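Local coordinates for adhesion G-protein coupled receptor G6 (PDB 6V55), which probably acts in cell adhesion and myelination as an adhesion G-protein coupled receptor with a large, calcium-binding extracellular region, at residues T162-S167 against L248-K254; L132-I138 against S302-P307. Residue numbers count along the deposited sequence, not the author numbering.

Contact 1 (T162-S167 against L248-K254); sequences TIFTLS and LLQIAGK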
loop_
_atom_site.group_PDB
_atom_site.type_symbol
_atom_site.label_atom_id
_atom_site.label_comp_id
_atom_site.label_asym_id
_atom_site.label_seq_id
_atom_site.Cartn_x
_atom_site.Cartn_y
_atom_site.Cartn_z
ATOM N N THR A 162 -51.939 1.132 -5.904
ATOM C CA THR A 162 -51.420 2.343 -6.542
ATOM C C THR A 162 -49.932 2.218 -6.862
ATOM O O THR A 162 -49.177 1.599 -6.114
ATOM C CB THR A 162 -51.625 3.571 -5.652
ATOM O OG1 THR A 162 -50.846 3.434 -4.457
ATOM C CG2 THR A 162 -53.084 3.732 -5.280
ATOM N N ILE A 163 -49.499 2.842 -7.966
ATOM C CA ILE A 163 -48.125 2.728 -8.441
ATOM C C ILE A 163 -47.354 4.042 -8.315
ATOM O O ILE A 163 -46.215 4.043 -7.823
ATOM C CB ILE A 163 -48.073 2.170 -9.887
ATOM C CG1 ILE A 163 -48.755 0.795 -9.900
ATOM C CG2 ILE A 163 -46.637 2.061 -10.427
ATOM C CD1 ILE A 163 -48.759 0.089 -11.228
ATOM N N PHE A 164 -47.938 5.178 -8.719
ATOM C CA PHE A 164 -47.406 6.461 -8.243
ATOM C C PHE A 164 -48.546 7.441 -8.007
ATOM O O PHE A 164 -49.658 7.258 -8.513
ATOM C CB PHE A 164 -46.334 7.082 -9.173
ATOM C CG PHE A 164 -46.790 7.365 -10.588
ATOM C CD1 PHE A 164 -47.313 8.613 -10.941
ATOM C CD2 PHE A 164 -46.606 6.409 -11.588
ATOM C CE1 PHE A 164 -47.701 8.872 -12.245
ATOM C CE2 PHE A 164 -46.967 6.675 -12.909
ATOM C CZ PHE A 164 -47.536 7.892 -13.233
ATOM N N THR A 165 -48.253 8.496 -7.239
ATOM C CA THR A 165 -49.248 9.510 -6.893
ATOM C C THR A 165 -48.620 10.900 -6.864
ATOM O O THR A 165 -47.685 11.156 -6.096
ATOM C CB THR A 165 -49.905 9.206 -5.544
ATOM O OG1 THR A 165 -50.578 7.950 -5.628
ATOM C CG2 THR A 165 -50.915 10.292 -5.173
ATOM N N LEU A 166 -49.162 11.798 -7.684
ATOM C CA LEU A 166 -48.851 13.226 -7.662
ATOM C C LEU A 166 -50.031 13.965 -7.029
ATOM O O LEU A 166 -51.118 14.033 -7.616
ATOM C CB LEU A 166 -48.582 13.734 -9.073
ATOM C CG LEU A 166 -48.396 15.232 -9.306
ATOM C CD1 LEU A 166 -47.341 15.831 -8.384
ATOM C CD2 LEU A 166 -48.062 15.473 -10.771
ATOM N N SER A 167 -49.824 14.484 -5.823
ATOM C CA SER A 167 -50.801 15.308 -5.128
ATOM C C SER A 167 -50.338 16.756 -5.184
ATOM O O SER A 167 -49.139 17.033 -5.144
ATOM C CB SER A 167 -50.956 14.869 -3.668
ATOM O OG SER A 167 -50.840 13.458 -3.532
ATOM N N LEU A 248 -46.387 17.007 -4.894
ATOM C CA LEU A 248 -45.679 15.925 -4.222
ATOM C C LEU A 248 -45.856 14.657 -5.048
ATOM O O LEU A 248 -46.937 14.049 -5.043
ATOM C CB LEU A 248 -46.217 15.739 -2.804
ATOM C CG LEU A 248 -45.291 15.138 -1.746
ATOM C CD1 LEU A 248 -45.709 15.650 -0.377
ATOM C CD2 LEU A 248 -45.305 13.612 -1.748
ATOM N N LEU A 249 -44.794 14.243 -5.733
ATOM C CA LEU A 249 -44.804 12.982 -6.462
ATOM C C LEU A 249 -44.170 11.924 -5.575
ATOM O O LEU A 249 -43.095 12.156 -5.012
ATOM C CB LEU A 249 -44.051 13.096 -7.789
ATOM C CG LEU A 249 -43.846 11.792 -8.559
ATOM C CD1 LEU A 249 -45.180 11.163 -8.885
ATOM C CD2 LEU A 249 -43.058 12.041 -9.822
ATOM N N GLN A 250 -44.837 10.770 -5.447
ATOM C CA GLN A 250 -44.351 9.707 -4.578
ATOM C C GLN A 250 -44.584 8.334 -5.188
ATOM O O GLN A 250 -45.479 8.136 -6.016
ATOM C CB GLN A 250 -45.013 9.743 -3.206
ATOM C CG GLN A 250 -46.499 9.611 -3.235
ATOM C CD GLN A 250 -47.082 9.734 -1.864
ATOM O OE1 GLN A 250 -46.779 8.929 -0.974
ATOM N NE2 GLN A 250 -47.920 10.748 -1.669
ATOM N N ILE A 251 -43.748 7.386 -4.742
ATOM C CA ILE A 251 -43.896 5.975 -5.078
ATOM C C ILE A 251 -45.128 5.447 -4.360
ATOM O O ILE A 251 -45.370 5.803 -3.196
ATOM C CB ILE A 251 -42.614 5.219 -4.678
ATOM C CG1 ILE A 251 -41.383 5.896 -5.302
ATOM C CG2 ILE A 251 -42.679 3.720 -4.993
ATOM C CD1 ILE A 251 -41.084 5.490 -6.707
ATOM N N ALA A 252 -45.923 4.625 -5.071
ATOM C CA ALA A 252 -47.230 4.092 -4.682
ATOM C C ALA A 252 -48.155 5.225 -4.283
ATOM O O ALA A 252 -48.661 5.942 -5.147
ATOM C CB ALA A 252 -47.118 3.056 -3.561
ATOM N N GLY A 253 -48.313 5.446 -2.983
ATOM C CA GLY A 253 -49.070 6.589 -2.513
ATOM C C GLY A 253 -50.578 6.404 -2.584
ATOM O O GLY A 253 -51.109 5.317 -2.851
ATOM N N LYS A 254 -51.273 7.535 -2.430
ATOM C CA LYS A 254 -52.711 7.505 -2.164
ATOM C C LYS A 254 -53.551 7.147 -3.392
ATOM O O LYS A 254 -54.543 6.419 -3.268
ATOM C CB LYS A 254 -53.136 8.851 -1.587
ATOM C CG LYS A 254 -54.612 8.979 -1.197
ATOM C CD LYS A 254 -54.856 10.319 -0.511
ATOM C CE LYS A 254 -54.425 11.475 -1.404
ATOM N NZ LYS A 254 -54.390 12.774 -0.704
#
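Antiparallel strand pairing within a jelly-roll sandwich of the laminin G/pentraxin kind is the principle illustrated here, in the pentraxin-like domain of the receptor. Strands 164-167 and 248-251 run at 165° to each other, their axes 4.7 Å apart at closest approach. Two hydrogen-bonded pairs join them: Ser167 N to Leu248 O (3.0 Å) with Leu248 N to Ser167 O (2.8 Å), and Thr165 N to Gln250 O (3.1 Å) with Gln250 N to Thr165 O (2.9 Å). Between these lies the non-hydrogen-bonded pair Leu166-Leu249, whose side chains share a face; Leu249 CD1 also meets Phe164 CD1 at 3.9 Å, and both residues pack on Phe273 of the second sheet, as expected of a sandwich core. Ile163 and Phe164 form a classic beta bulge opposite Phe177, yet Ala252 N still donates a hydrogen bond to Ile163 O (2.8 Å). Beyond Ile251 the second segment turns, through two residues of positive phi, while staying against 162-165. At Gly253 a CB would fall 2.9 Å from Thr165 CB, a clash. Threonine hydroxyls take over in this turn: Thr165 OG1 donates to Ala252 O (2.8 Å), and Thr162 OG1 to Gly253 O in a very short bond of 2.5 Å.

Contact 2 (L132-I138 against S302-P307); sequences LRVSNSI and SYWTIP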
loop_
_atom_site.group_PDB
_atom_site.type_symbol
_atom_site.label_atom_id
_atom_site.label_comp_id
_atom_site.label_asym_id
_atom_site.label_seq_id
_atom_site.Cartn_x
_atom_site.Cartn_y
_atom_site.Cartn_z
ATOM N N LEU A 132 -42.345 7.986 0.276
ATOM C CA LEU A 132 -41.174 7.765 -0.570
ATOM C C LEU A 132 -41.326 8.686 -1.779
ATOM O O LEU A 132 -41.826 8.294 -2.838
ATOM C CB LEU A 132 -41.057 6.297 -0.970
ATOM C CG LEU A 132 -40.465 5.359 0.084
ATOM C CD1 LEU A 132 -41.504 4.815 1.046
ATOM C CD2 LEU A 132 -39.773 4.221 -0.606
ATOM N N ARG A 133 -40.894 9.933 -1.599
ATOM C CA ARG A 133 -41.253 11.025 -2.485
ATOM C C ARG A 133 -40.055 11.551 -3.257
ATOM O O ARG A 133 -38.895 11.326 -2.898
ATOM C CB ARG A 133 -41.864 12.188 -1.703
ATOM C CG ARG A 133 -40.999 12.666 -0.558
ATOM C CD ARG A 133 -41.377 14.077 -0.089
ATOM N NE ARG A 133 -41.124 15.140 -1.071
ATOM C CZ ARG A 133 -41.670 16.356 -0.998
ATOM N NH1 ARG A 133 -42.502 16.636 -0.002
ATOM N NH2 ARG A 133 -41.410 17.287 -1.920
ATOM N N VAL A 134 -40.378 12.251 -4.348
ATOM C CA VAL A 134 -39.437 13.174 -4.966
ATOM C C VAL A 134 -39.079 14.245 -3.941
ATOM O O VAL A 134 -39.941 14.707 -3.180
ATOM C CB VAL A 134 -40.058 13.742 -6.255
ATOM C CG1 VAL A 134 -39.151 14.742 -6.949
ATOM C CG2 VAL A 134 -40.355 12.596 -7.207
ATOM N N SER A 135 -37.794 14.582 -3.851
ATOM C CA SER A 135 -37.398 15.500 -2.795
ATOM C C SER A 135 -37.702 16.934 -3.205
ATOM O O SER A 135 -37.826 17.259 -4.391
ATOM C CB SER A 135 -35.915 15.341 -2.446
ATOM O OG SER A 135 -35.116 16.314 -3.049
ATOM N N ASN A 136 -37.782 17.813 -2.200
ATOM C CA ASN A 136 -38.145 19.210 -2.449
ATOM C C ASN A 136 -37.021 20.035 -3.073
ATOM O O ASN A 136 -37.288 21.172 -3.489
ATOM C CB ASN A 136 -38.625 19.869 -1.160
ATOM C CG ASN A 136 -37.770 19.502 0.037
ATOM O OD1 ASN A 136 -36.620 19.058 -0.105
ATOM N ND2 ASN A 136 -38.338 19.660 1.235
ATOM N N SER A 137 -35.800 19.469 -3.183
ATOM C CA SER A 137 -34.766 19.948 -4.109
ATOM C C SER A 137 -35.272 20.091 -5.551
ATOM O O SER A 137 -34.841 21.002 -6.274
ATOM C CB SER A 137 -33.563 18.986 -4.046
ATOM O OG SER A 137 -32.726 19.050 -5.187
ATOM N N ILE A 138 -36.205 19.231 -5.974
ATOM C CA ILE A 138 -36.783 19.262 -7.314
ATOM C C ILE A 138 -38.138 19.968 -7.273
ATOM O O ILE A 138 -38.987 19.659 -6.424
ATOM C CB ILE A 138 -36.912 17.836 -7.878
ATOM C CG1 ILE A 138 -35.579 17.084 -7.704
ATOM C CG2 ILE A 138 -37.339 17.875 -9.327
ATOM C CD1 ILE A 138 -34.387 17.763 -8.401
ATOM N N SER A 302 -30.182 12.318 -5.592
ATOM C CA SER A 302 -30.404 13.747 -5.388
ATOM C C SER A 302 -31.848 14.186 -5.670
ATOM O O SER A 302 -32.250 15.261 -5.202
ATOM C CB SER A 302 -29.441 14.549 -6.272
ATOM O OG SER A 302 -29.525 14.153 -7.635
ATOM N N TYR A 303 -32.636 13.373 -6.399
ATOM C CA TYR A 303 -34.027 13.664 -6.746
ATOM C C TYR A 303 -35.049 13.138 -5.735
ATOM O O TYR A 303 -36.223 13.510 -5.830
ATOM C CB TYR A 303 -34.368 13.059 -8.118
ATOM C CG TYR A 303 -33.704 13.693 -9.333
ATOM C CD1 TYR A 303 -32.418 13.343 -9.716
ATOM C CD2 TYR A 303 -34.388 14.611 -10.125
ATOM C CE1 TYR A 303 -31.815 13.909 -10.842
ATOM C CE2 TYR A 303 -33.795 15.191 -11.251
ATOM C CZ TYR A 303 -32.513 14.826 -11.600
ATOM O OH TYR A 303 -31.950 15.385 -12.719
ATOM N N TRP A 304 -34.643 12.288 -4.779
ATOM C CA TRP A 304 -35.575 11.506 -3.965
ATOM C C TRP A 304 -35.225 11.572 -2.479
ATOM O O TRP A 304 -34.090 11.861 -2.094
ATOM C CB TRP A 304 -35.581 10.021 -4.387
ATOM C CG TRP A 304 -36.075 9.746 -5.779
ATOM C CD1 TRP A 304 -35.337 9.723 -6.937
ATOM C CD2 TRP A 304 -37.419 9.448 -6.160
ATOM N NE1 TRP A 304 -36.147 9.437 -8.018
ATOM C CE2 TRP A 304 -37.429 9.259 -7.564
ATOM C CE3 TRP A 304 -38.618 9.324 -5.452
ATOM C CZ2 TRP A 304 -38.589 8.946 -8.265
ATOM C CZ3 TRP A 304 -39.773 9.029 -6.148
ATOM C CH2 TRP A 304 -39.752 8.846 -7.544
ATOM N N THR A 305 -36.223 11.284 -1.637
ATOM C CA THR A 305 -36.000 10.880 -0.244
ATOM C C THR A 305 -36.538 9.464 -0.104
ATOM O O THR A 305 -37.735 9.257 0.124
ATOM C CB THR A 305 -36.676 11.799 0.768
ATOM O OG1 THR A 305 -38.100 11.627 0.710
ATOM C CG2 THR A 305 -36.331 13.223 0.490
ATOM N N ILE A 306 -35.648 8.494 -0.250
ATOM C CA ILE A 306 -35.955 7.087 -0.045
ATOM C C ILE A 306 -34.991 6.579 1.018
ATOM O O ILE A 306 -33.771 6.680 0.842
ATOM C CB ILE A 306 -35.815 6.269 -1.338
ATOM C CG1 ILE A 306 -36.794 6.767 -2.400
ATOM C CG2 ILE A 306 -36.039 4.792 -1.056
ATOM C CD1 ILE A 306 -36.387 6.371 -3.796
ATOM N N PRO A 307 -35.481 6.049 2.137
ATOM C CA PRO A 307 -34.580 5.520 3.170
ATOM C C PRO A 307 -33.876 4.239 2.725
ATOM O O PRO A 307 -34.235 3.597 1.729
ATOM C CB PRO A 307 -35.514 5.269 4.361
ATOM C CG PRO A 307 -36.746 6.104 4.081
ATOM C CD PRO A 307 -36.884 6.099 2.593
HETATM O O HOH W 1 -31.714 16.482 -2.775
#
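Leu132 opens the segment with apolar contacts, its CD2 lying 3.8 Å from Ile306 CG2. Next comes Arg133, whose carbonyl O accepts a hydrogen bond from Thr305 N at 3.0 Å, nearly in line with the N-H; its aliphatic CG approaches Thr305 OG1 at 3.3 Å, while the guanidinium turns back on its own segment, NE donating to Val134 O in a very short 2.5 Å bond. Val134 pairs with Trp304 as an antiparallel non-hydrogen-bonded pair, CA atoms 4.3 Å apart, and sets CG2 over the indole: 3.9 Å from the centroid of the six-membered ring and 17° off its normal, a CH-pi contact. The indole NE1 is hydrogen-bonded to the backbone O of Asp298, and Trp299 meets the ring edge-to-face. Ser135 N then donates to Tyr303 O at 2.7 Å, and a water bonded to Ser302 O (2.8 Å) reaches Ser135 OG only weakly (3.4 Å). A turn closed by Ile138 N to Ser135 O (3.0 Å) brings Ile138 CD1 to 3.6 Å from Tyr303 CD2. Two backbone hydrogen bonds are thus joined by aliphatic-aromatic contacts, Val134 on Trp304 and Ile138 on Tyr303, making this pairing in the pentraxin-like domain short and mixed in character.

In the fold
Followed from the N terminus, the chain lays down 132-138 first and 162-167 soon after; strand 248-251 then returns to the latter, and 302-307 comes back to the former late in the domain. Contact 1 therefore closes a loop of 80 intervening residues that falls wholly within the 163-residue loop closed by contact 2; the two nest without crossing. Their centres lie 12 Å apart, and they meet directly: Val134 N and Leu249 O are 2.8 Å apart and Ile251 N and Leu132 O 2.9 Å, both probable hydrogen bonds. Backbone pairing thus runs from 162-167 through 248-254 and 132-138 to 302-307, so that chain from early and late in the pentraxin-family region flanks strand 248-251, which pairs with 162-167 on its other side.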